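Long-range contacts in pectinesterase (Sitophilus oryzae, PDB 4PMH), which hydrolyses the methyl esters of pectin's galacturonosyl units, releasing methanol, and probably helps the rice weevil digest plant cell walls: residues T251-A256 with L288-D293; S307-L312 with Y353-E358; E222-F227 with D246-T251. All blocks are in the same frame, centred on the assembly; numbering follows the deposited sequence.

Interaction 1 (T251-A256 with L288-D293); sequences TAVVFA and LGRAWD
Phe255 and Gly289 face each other as a parallel beta-bridge pair, and two backbone hydrogen bonds bracket them. Phe255 N donates to Leu288 O over 3.0 Å; Arg290 N returns a bond of the same length, 3.0 Å, to Phe255 O. CA-H...O contacts add to these: Gly289 CA also turns to Phe255 O, and beyond it Ala256 CA meets Arg290 O at 3.2 Å in a nearly straight line (167° at the hydrogen). Side-chain packing flanks this ladder. The CG1 branch of Val253 lies 3.5 Å from Gly289 C and also touches CG of Arg290. Leu288 O comes in at the edge of the Phe255 ring, 3.2 Å from CD2. Farther on, Trp292 CB sits 3.4 Å from Ala256 O and touches Ala256 CB; CG is anti to the backbone N (chi1 177°), and the far end of the indole leads away from the strand. Arg290 and Trp292 probably bind substrate, by analogy with relatives, and NH2 of the extended arginine pairs with Asp226. Strands 252-257 and 286-290 are the inner pair of a four-stranded parallel sheet, between 229-230 and 329-330, and Phe255 meets Phe241 of strand 240-243 edge-to-face.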
loop_
_atom_site.group_PDB
_atom_site.type_symbol
_atom_site.label_atom_id
_atom_site.label_comp_id
_atom_site.label_asym_id
_atom_site.label_seq_id
_atom_site.Cartn_x
_atom_site.Cartn_y
_atom_site.Cartn_z
ATOM N N THR A 251 10.359 17.333 -3.342
ATOM C CA THR A 251 10.296 16.329 -4.435
ATOM C C THR A 251 9.614 14.960 -4.192
ATOM O O THR A 251 10.284 13.939 -4.107
ATOM C CB THR A 251 11.719 16.032 -4.930
ATOM O OG1 THR A 251 11.658 15.102 -6.021
ATOM C CG2 THR A 251 12.580 15.466 -3.797
ATOM N N ALA A 252 8.292 14.935 -4.158
ATOM C CA ALA A 252 7.510 13.762 -3.740
ATOM C C ALA A 252 7.319 12.695 -4.834
ATOM O O ALA A 252 7.483 12.986 -6.011
ATOM C CB ALA A 252 6.148 14.240 -3.269
ATOM N N VAL A 253 6.982 11.471 -4.426
ATOM C CA VAL A 253 6.671 10.373 -5.359
ATOM C C VAL A 253 5.589 9.473 -4.758
ATOM O O VAL A 253 5.725 9.030 -3.636
ATOM C CB VAL A 253 7.879 9.477 -5.666
ATOM C CG1 VAL A 253 7.626 8.695 -6.946
ATOM C CG2 VAL A 253 9.170 10.274 -5.774
ATOM N N VAL A 254 4.535 9.174 -5.503
ATOM C CA VAL A 254 3.417 8.414 -4.921
ATOM C C VAL A 254 3.703 6.908 -4.889
ATOM O O VAL A 254 3.868 6.319 -3.793
ATOM C CB VAL A 254 2.114 8.698 -5.670
ATOM C CG1 VAL A 254 0.961 7.876 -5.107
ATOM C CG2 VAL A 254 1.798 10.185 -5.616
ATOM N N PHE A 255 3.758 6.288 -6.074
ATOM C CA PHE A 255 3.870 4.844 -6.221
ATOM C C PHE A 255 5.304 4.375 -6.429
ATOM O O PHE A 255 6.056 4.982 -7.187
ATOM C CB PHE A 255 3.015 4.361 -7.396
ATOM C CG PHE A 255 1.553 4.678 -7.248
ATOM C CD1 PHE A 255 0.730 3.876 -6.495
ATOM C CD2 PHE A 255 1.010 5.803 -7.846
ATOM C CE1 PHE A 255 -0.620 4.177 -6.344
ATOM C CE2 PHE A 255 -0.335 6.114 -7.713
ATOM C CZ PHE A 255 -1.148 5.304 -6.959
ATOM N N ALA A 256 5.668 3.284 -5.756
ATOM C CA ALA A 256 6.957 2.628 -5.946
ATOM C C ALA A 256 6.771 1.111 -6.014
ATOM O O ALA A 256 7.128 0.397 -5.097
ATOM C CB ALA A 256 7.960 3.016 -4.854
ATOM N N LEU A 288 4.231 10.927 -10.072
ATOM C CA LEU A 288 3.284 9.844 -9.911
ATOM C C LEU A 288 3.980 8.550 -9.463
ATOM O O LEU A 288 3.397 7.765 -8.716
ATOM C CB LEU A 288 2.541 9.600 -11.223
ATOM C CG LEU A 288 1.587 10.708 -11.666
ATOM C CD1 LEU A 288 0.961 10.344 -13.013
ATOM C CD2 LEU A 288 0.497 10.997 -10.631
ATOM N N GLY A 289 5.214 8.315 -9.914
ATOM C CA GLY A 289 5.854 7.063 -9.581
ATOM C C GLY A 289 7.318 6.928 -9.936
ATOM O O GLY A 289 7.877 7.730 -10.704
ATOM N N ARG A 290 7.925 5.910 -9.331
ATOM C CA ARG A 290 9.233 5.413 -9.714
ATOM C C ARG A 290 9.301 3.917 -9.412
ATOM O O ARG A 290 8.593 3.408 -8.552
ATOM C CB ARG A 290 10.347 6.137 -8.963
ATOM C CG ARG A 290 10.431 5.851 -7.472
ATOM C CD ARG A 290 11.521 6.717 -6.848
ATOM N NE ARG A 290 11.593 6.569 -5.404
ATOM C CZ ARG A 290 12.655 6.880 -4.660
ATOM N NH1 ARG A 290 13.747 7.407 -5.200
ATOM N NH2 ARG A 290 12.625 6.673 -3.357
ATOM N N ALA A 291 10.174 3.226 -10.114
ATOM C CA ALA A 291 10.325 1.803 -9.915
ATOM C C ALA A 291 11.095 1.571 -8.625
ATOM O O ALA A 291 12.130 2.227 -8.382
ATOM C CB ALA A 291 11.057 1.190 -11.092
ATOM N N TRP A 292 10.544 0.692 -7.784
ATOM C CA TRP A 292 11.301 0.142 -6.654
ATOM C C TRP A 292 12.001 -1.083 -7.197
ATOM O O TRP A 292 11.395 -2.131 -7.418
ATOM C CB TRP A 292 10.431 -0.185 -5.442
ATOM C CG TRP A 292 11.220 -0.822 -4.290
ATOM C CD1 TRP A 292 12.566 -0.681 -4.023
ATOM C CD2 TRP A 292 10.695 -1.673 -3.270
ATOM N NE1 TRP A 292 12.908 -1.413 -2.889
ATOM C CE2 TRP A 292 11.771 -2.022 -2.411
ATOM C CE3 TRP A 292 9.414 -2.170 -2.987
ATOM C CZ2 TRP A 292 11.599 -2.858 -1.310
ATOM C CZ3 TRP A 292 9.250 -3.005 -1.905
ATOM C CH2 TRP A 292 10.330 -3.337 -1.073
ATOM N N ASP A 293 13.290 -0.905 -7.454
ATOM C CA ASP A 293 14.129 -1.912 -8.067
ATOM C C ASP A 293 14.740 -2.718 -6.909
ATOM O O ASP A 293 15.971 -2.669 -6.682
ATOM C CB ASP A 293 15.231 -1.232 -8.934
ATOM C CG ASP A 293 14.781 -0.959 -10.379
ATOM O OD1 ASP A 293 13.610 -1.278 -10.744
ATOM O OD2 ASP A 293 15.631 -0.452 -11.153
#

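Interaction 2 (S307-L312 with Y353-E358); sequences SPNGQL and YNRFWE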
loop_
_atom_site.group_PDB
_atom_site.type_symbol
_atom_site.label_atom_id
_atom_site.label_comp_id
_atom_site.label_asym_id
_atom_site.label_seq_id
_atom_site.Cartn_x
_atom_site.Cartn_y
_atom_site.Cartn_z
ATOM N N SER A 307 15.197 -8.918 -12.861
ATOM C CA SER A 307 15.015 -7.862 -11.864
ATOM C C SER A 307 13.552 -7.419 -11.806
ATOM O O SER A 307 12.826 -7.595 -12.779
ATOM C CB SER A 307 15.919 -6.670 -12.145
ATOM O OG SER A 307 17.280 -7.059 -12.247
ATOM N N PRO A 308 13.111 -6.867 -10.655
ATOM C CA PRO A 308 11.753 -6.335 -10.587
ATOM C C PRO A 308 11.569 -5.264 -11.632
ATOM O O PRO A 308 12.541 -4.588 -12.003
ATOM C CB PRO A 308 11.676 -5.684 -9.200
ATOM C CG PRO A 308 12.808 -6.228 -8.416
ATOM C CD PRO A 308 13.855 -6.668 -9.395
ATOM N N ASN A 309 10.350 -5.124 -12.130
ATOM C CA ASN A 309 10.052 -4.027 -13.006
ATOM C C ASN A 309 8.630 -3.566 -12.762
ATOM O O ASN A 309 7.664 -4.067 -13.367
ATOM C CB ASN A 309 10.317 -4.403 -14.470
ATOM C CG ASN A 309 10.334 -3.198 -15.389
ATOM O OD1 ASN A 309 10.697 -2.066 -15.002
ATOM N ND2 ASN A 309 9.921 -3.436 -16.629
ATOM N N GLY A 310 8.523 -2.612 -11.832
ATOM C CA GLY A 310 7.232 -2.156 -11.299
ATOM C C GLY A 310 6.172 -1.876 -12.350
ATOM O O GLY A 310 6.440 -1.203 -13.343
ATOM N N GLN A 311 4.964 -2.382 -12.114
ATOM C CA GLN A 311 3.851 -2.244 -13.052
ATOM C C GLN A 311 2.747 -1.434 -12.401
ATOM O O GLN A 311 2.339 -1.737 -11.278
ATOM C CB GLN A 311 3.327 -3.614 -13.478
ATOM C CG GLN A 311 2.538 -3.646 -14.788
ATOM C CD GLN A 311 1.091 -3.211 -14.673
ATOM O OE1 GLN A 311 0.478 -3.296 -13.605
ATOM N NE2 GLN A 311 0.532 -2.727 -15.785
ATOM N N LEU A 312 2.272 -0.415 -13.127
ATOM C CA LEU A 312 1.252 0.511 -12.655
ATOM C C LEU A 312 0.453 1.105 -13.811
ATOM O O LEU A 312 1.016 1.670 -14.717
ATOM C CB LEU A 312 1.889 1.677 -11.899
ATOM C CG LEU A 312 0.984 2.844 -11.532
ATOM C CD1 LEU A 312 -0.148 2.455 -10.586
ATOM C CD2 LEU A 312 1.831 3.924 -10.885
ATOM N N TYR A 353 11.935 -1.315 -20.824
ATOM C CA TYR A 353 11.329 -0.059 -20.449
ATOM C C TYR A 353 10.561 -0.256 -19.143
ATOM O O TYR A 353 10.267 -1.391 -18.750
ATOM C CB TYR A 353 10.322 0.369 -21.509
ATOM C CG TYR A 353 10.923 0.587 -22.872
ATOM C CD1 TYR A 353 11.411 1.834 -23.240
ATOM C CD2 TYR A 353 10.984 -0.450 -23.801
ATOM C CE1 TYR A 353 11.966 2.041 -24.490
ATOM C CE2 TYR A 353 11.532 -0.252 -25.067
ATOM C CZ TYR A 353 12.027 0.990 -25.399
ATOM O OH TYR A 353 12.579 1.210 -26.638
ATOM N N ASN A 354 10.212 0.856 -18.504
ATOM C CA ASN A 354 9.320 0.815 -17.369
ATOM C C ASN A 354 7.917 0.416 -17.802
ATOM O O ASN A 354 7.605 0.388 -18.999
ATOM C CB ASN A 354 9.323 2.136 -16.647
ATOM C CG ASN A 354 10.629 2.387 -15.947
ATOM O OD1 ASN A 354 11.519 3.039 -16.504
ATOM N ND2 ASN A 354 10.791 1.801 -14.756
ATOM N N ARG A 355 7.090 0.067 -16.822
ATOM C CA ARG A 355 5.717 -0.370 -17.091
ATOM C C ARG A 355 4.733 0.508 -16.345
ATOM O O ARG A 355 3.825 0.019 -15.651
ATOM C CB ARG A 355 5.496 -1.855 -16.716
ATOM C CG ARG A 355 6.581 -2.844 -17.171
ATOM C CD ARG A 355 6.794 -3.937 -16.095
ATOM N NE ARG A 355 5.822 -4.946 -16.333
ATOM C CZ ARG A 355 5.457 -5.929 -15.533
ATOM N NH1 ARG A 355 5.976 -6.134 -14.320
ATOM N NH2 ARG A 355 4.520 -6.727 -16.012
ATOM N N PHE A 356 4.895 1.811 -16.506
ATOM C CA PHE A 356 3.985 2.785 -15.948
ATOM C C PHE A 356 3.157 3.379 -17.077
ATOM O O PHE A 356 3.706 3.911 -18.036
ATOM C CB PHE A 356 4.759 3.909 -15.256
ATOM C CG PHE A 356 5.719 3.448 -14.198
ATOM C CD1 PHE A 356 5.475 2.320 -13.442
ATOM C CD2 PHE A 356 6.869 4.170 -13.958
ATOM C CE1 PHE A 356 6.360 1.917 -12.459
ATOM C CE2 PHE A 356 7.769 3.774 -12.984
ATOM C CZ PHE A 356 7.514 2.648 -12.236
ATOM N N TRP A 357 1.838 3.268 -16.978
ATOM C CA TRP A 357 0.965 3.692 -18.070
ATOM C C TRP A 357 -0.278 4.390 -17.566
ATOM O O TRP A 357 -0.687 4.209 -16.430
ATOM C CB TRP A 357 0.506 2.492 -18.915
ATOM C CG TRP A 357 1.547 1.420 -19.148
ATOM C CD1 TRP A 357 1.744 0.285 -18.397
ATOM C CD2 TRP A 357 2.488 1.367 -20.207
ATOM N NE1 TRP A 357 2.768 -0.453 -18.922
ATOM C CE2 TRP A 357 3.246 0.181 -20.036
ATOM C CE3 TRP A 357 2.785 2.208 -21.285
ATOM C CZ2 TRP A 357 4.290 -0.178 -20.904
ATOM C CZ3 TRP A 357 3.814 1.854 -22.135
ATOM C CH2 TRP A 357 4.551 0.655 -21.939
ATOM N N GLU A 358 -0.910 5.156 -18.446
ATOM C CA GLU A 358 -2.168 5.810 -18.116
ATOM C C GLU A 358 -3.195 5.582 -19.212
ATOM O O GLU A 358 -2.824 5.328 -20.341
ATOM C CB GLU A 358 -1.952 7.293 -17.997
ATOM C CG GLU A 358 -1.099 7.708 -16.827
ATOM C CD GLU A 358 -0.791 9.169 -16.925
ATOM O OE1 GLU A 358 0.342 9.470 -17.302
ATOM O OE2 GLU A 358 -1.696 10.002 -16.698
HETATM O O HOH W 1 8.697 -0.089 -14.325
HETATM O O HOH W 2 2.603 -3.227 -18.241
#
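Leu312 takes part in both of the backbone bonds that join these strands: its N donates to Arg355 O (3.0 Å), and its O accepts from Trp357 N (2.9 Å). Beside that ladder Leu312 CB packs on CD1 of the Phe356 ring. The Arg355 side chain, bent at chi2 and chi3, folds back over the neighbouring segment. Its guanidinium has Gln311 CB over the centre of one face, 3.7 Å above the plane, and Asn309 O at its edge in plane. NH1 donates to that oxygen, though the details are less sure because the arginine's own chain crowds it. Asn309 reaches across with its amide; ND2 gives Tyr353 O a bond of 3.0 Å that lies within 9° of the amide plane. Water 1 bridges the start of the pairing with four bonds, donating to Asn309 OD1 and to Gly310 O (2.7 Å) and accepting from Asn354 ND2 and Arg355 N. It also lies over a face of the Phe356 ring, toward its rim. Farther along, water 2 accepts from Trp357 NE1 and, over a longer distance, from Gln311 NE2. A second shell positions these groups: Arg355 NH2 donates to Lys263 O and Asn349 OD1, Arg336 NH2 to Asn309 OD1, and Gly266 N and Tyr26 hold Gln311 OE1. An alanine in place of Arg355 would probably leave Lys263 O and Asn349 OD1 without their NH2 donor and open a gap over Gln311 CB. Strand 355-359 is the outermost strand of a long parallel sheet, next to 311-315, as expected at the C-terminal end of the right-handed parallel beta-helix of pectinesterases.

Interaction 3 (E222-F227 with D246-T251); sequences EGDIDF and DRRSDT
Asp224 is gripped side-on by Arg247, two nitrogens meeting two oxygens. NE donates to OD2 at 2.9 Å, in the guanidinium plane and on the syn lone pair, whereas NH2 reaches OD1 at 2.8 Å from 32° out of the carboxylate plane. The two flat groups are 31° apart. Arg247 gets there by a bend at chi3 (73°), which turns NE back after CG and CD have run out anti. Arg248 approaches the same carboxylate differently. Its aliphatic CG and CD lie against Asp224 OD2, and the charge interaction through NE is long, 3.9 Å. These residues, with Asp250, form a salt-bridge network at the surface of the beta-helix, where the loop after strand 240-243 folds over the corner that follows strand 220-223. That corner carries Asp226, the nucleophile by similarity. Beyond Asp224, Ile225 crosses Arg248 at about a right angle. Its CG1 lies over one face of the guanidinium, toward the rim, with Asp250 OD1 over the opposite face, although the position of the guanidinium tip is less certain. Water 3 joins the loop backbone to the carboxylate, accepting from Arg247 N at 2.9 Å and lying 3.1 Å from Asp224 OD2. Asp224 also touches His198, against which Arg247 packs as well.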
loop_
_atom_site.group_PDB
_atom_site.type_symbol
_atom_site.label_atom_id
_atom_site.label_comp_id
_atom_site.label_asym_id
_atom_site.label_seq_id
_atom_site.Cartn_x
_atom_site.Cartn_y
_atom_site.Cartn_z
ATOM N N GLU A 222 -2.332 8.761 2.365
ATOM C CA GLU A 222 -1.441 9.907 2.285
ATOM C C GLU A 222 -0.009 9.585 2.632
ATOM O O GLU A 222 0.273 8.661 3.377
ATOM C CB GLU A 222 -1.933 11.104 3.141
ATOM C CG GLU A 222 -2.099 10.864 4.625
ATOM C CD GLU A 222 -2.542 12.113 5.422
ATOM O OE1 GLU A 222 -1.993 12.288 6.529
ATOM O OE2 GLU A 222 -3.421 12.900 4.974
ATOM N N GLY A 223 0.879 10.406 2.097
ATOM C CA GLY A 223 2.304 10.268 2.297
ATOM C C GLY A 223 3.026 11.284 1.445
ATOM O O GLY A 223 2.419 12.214 0.919
ATOM N N ASP A 224 4.323 11.105 1.305
ATOM C CA ASP A 224 5.102 11.962 0.449
ATOM C C ASP A 224 6.079 11.213 -0.438
ATOM O O ASP A 224 6.253 11.622 -1.562
ATOM C CB ASP A 224 5.807 13.070 1.239
ATOM C CG ASP A 224 6.605 12.563 2.438
ATOM O OD1 ASP A 224 7.060 11.389 2.475
ATOM O OD2 ASP A 224 6.792 13.389 3.368
ATOM N N ILE A 225 6.686 10.122 0.042
ATOM C CA ILE A 225 7.679 9.367 -0.728
ATOM C C ILE A 225 7.409 7.857 -0.713
ATOM O O ILE A 225 7.353 7.214 0.358
ATOM C CB ILE A 225 9.106 9.621 -0.184
ATOM C CG1 ILE A 225 9.527 11.075 -0.439
ATOM C CG2 ILE A 225 10.127 8.642 -0.782
ATOM C CD1 ILE A 225 10.197 11.310 -1.773
ATOM N N ASP A 226 7.270 7.285 -1.913
ATOM C CA ASP A 226 7.009 5.844 -2.073
ATOM C C ASP A 226 5.897 5.395 -1.139
ATOM O O ASP A 226 5.997 4.348 -0.509
ATOM C CB ASP A 226 8.281 4.999 -1.816
ATOM C CG ASP A 226 9.467 5.408 -2.674
ATOM O OD1 ASP A 226 9.316 6.126 -3.698
ATOM O OD2 ASP A 226 10.600 4.992 -2.323
ATOM N N PHE A 227 4.843 6.192 -1.010
ATOM C CA PHE A 227 3.829 5.880 0.015
ATOM C C PHE A 227 2.818 4.812 -0.365
ATOM O O PHE A 227 1.966 4.406 0.456
ATOM C CB PHE A 227 3.208 7.147 0.638
ATOM C CG PHE A 227 2.310 7.961 -0.253
ATOM C CD1 PHE A 227 2.808 9.061 -0.962
ATOM C CD2 PHE A 227 0.939 7.711 -0.292
ATOM C CE1 PHE A 227 1.953 9.859 -1.719
ATOM C CE2 PHE A 227 0.102 8.497 -1.046
ATOM C CZ PHE A 227 0.600 9.589 -1.743
ATOM N N ASP A 246 3.770 18.638 4.633
ATOM C CA ASP A 246 4.116 19.034 6.009
ATOM C C ASP A 246 5.435 18.468 6.506
ATOM O O ASP A 246 5.996 18.967 7.483
ATOM C CB ASP A 246 3.030 18.599 6.993
ATOM C CG ASP A 246 3.104 17.122 7.312
ATOM O OD1 ASP A 246 3.411 16.340 6.385
ATOM O OD2 ASP A 246 2.884 16.738 8.479
ATOM N N ARG A 247 5.898 17.381 5.907
ATOM C CA ARG A 247 7.221 16.895 6.239
ATOM C C ARG A 247 8.208 17.469 5.254
ATOM O O ARG A 247 9.342 17.753 5.598
ATOM C CB ARG A 247 7.275 15.372 6.215
ATOM C CG ARG A 247 8.583 14.802 6.746
ATOM C CD ARG A 247 8.554 13.286 6.788
ATOM N NE ARG A 247 8.645 12.719 5.448
ATOM C CZ ARG A 247 9.562 11.850 5.033
ATOM N NH1 ARG A 247 10.523 11.391 5.845
ATOM N NH2 ARG A 247 9.516 11.430 3.780
ATOM N N ARG A 248 7.789 17.633 4.011
ATOM C CA ARG A 248 8.734 18.014 2.977
ATOM C C ARG A 248 8.029 18.532 1.748
ATOM O O ARG A 248 6.905 18.126 1.447
ATOM C CB ARG A 248 9.612 16.821 2.630
ATOM C CG ARG A 248 8.962 15.481 2.955
ATOM C CD ARG A 248 9.437 14.397 2.026
ATOM N NE ARG A 248 9.165 14.779 0.652
ATOM C CZ ARG A 248 9.930 14.470 -0.388
ATOM N NH1 ARG A 248 11.048 13.756 -0.250
ATOM N NH2 ARG A 248 9.572 14.892 -1.582
ATOM N N SER A 249 8.715 19.425 1.045
ATOM C CA SER A 249 8.110 20.212 -0.018
ATOM C C SER A 249 9.099 20.475 -1.149
ATOM O O SER A 249 9.077 21.543 -1.770
ATOM C CB SER A 249 7.625 21.535 0.571
ATOM O OG SER A 249 8.705 22.217 1.173
ATOM N N ASP A 250 9.972 19.504 -1.402
ATOM C CA ASP A 250 10.902 19.599 -2.506
ATOM C C ASP A 250 10.505 18.635 -3.623
ATOM O O ASP A 250 10.286 19.095 -4.734
ATOM C CB ASP A 250 12.368 19.406 -2.052
ATOM C CG ASP A 250 12.694 17.967 -1.638
ATOM O OD1 ASP A 250 11.773 17.274 -1.149
ATOM O OD2 ASP A 250 13.868 17.535 -1.805
ATOM N N THR A 251 10.359 17.333 -3.342
ATOM C CA THR A 251 10.296 16.329 -4.435
ATOM C C THR A 251 9.614 14.960 -4.192
ATOM O O THR A 251 10.284 13.939 -4.107
ATOM C CB THR A 251 11.719 16.032 -4.930
ATOM O OG1 THR A 251 11.658 15.102 -6.021
ATOM C CG2 THR A 251 12.580 15.466 -3.797
HETATM O O HOH W 3 5.293 16.153 3.332
#

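Following the chain, interaction 3 closes before interaction 1 opens, and interaction 2 comes last; interactions 3 and 1 illustrate how successive turns of a beta-helix can bring an active site together. These two share Thr251, and their centres are 11 Å apart. They are joined by the 2.8 Å contact of Arg290 NH2 with Asp226 OD2, which ties a probable substrate-binding arginine to the presumed nucleophile; Ala256 CB also packs on Asp226 CG at 3.6 Å. Interaction 2 also touches interaction 1, centres 11 Å apart: Phe356 CZ meets Ala291 N at 3.5 Å, and Phe255 CD2 touches Leu312 CD2 at 3.7 Å. Interactions 2 and 3 do not touch, their nearest atoms being about 9 Å apart.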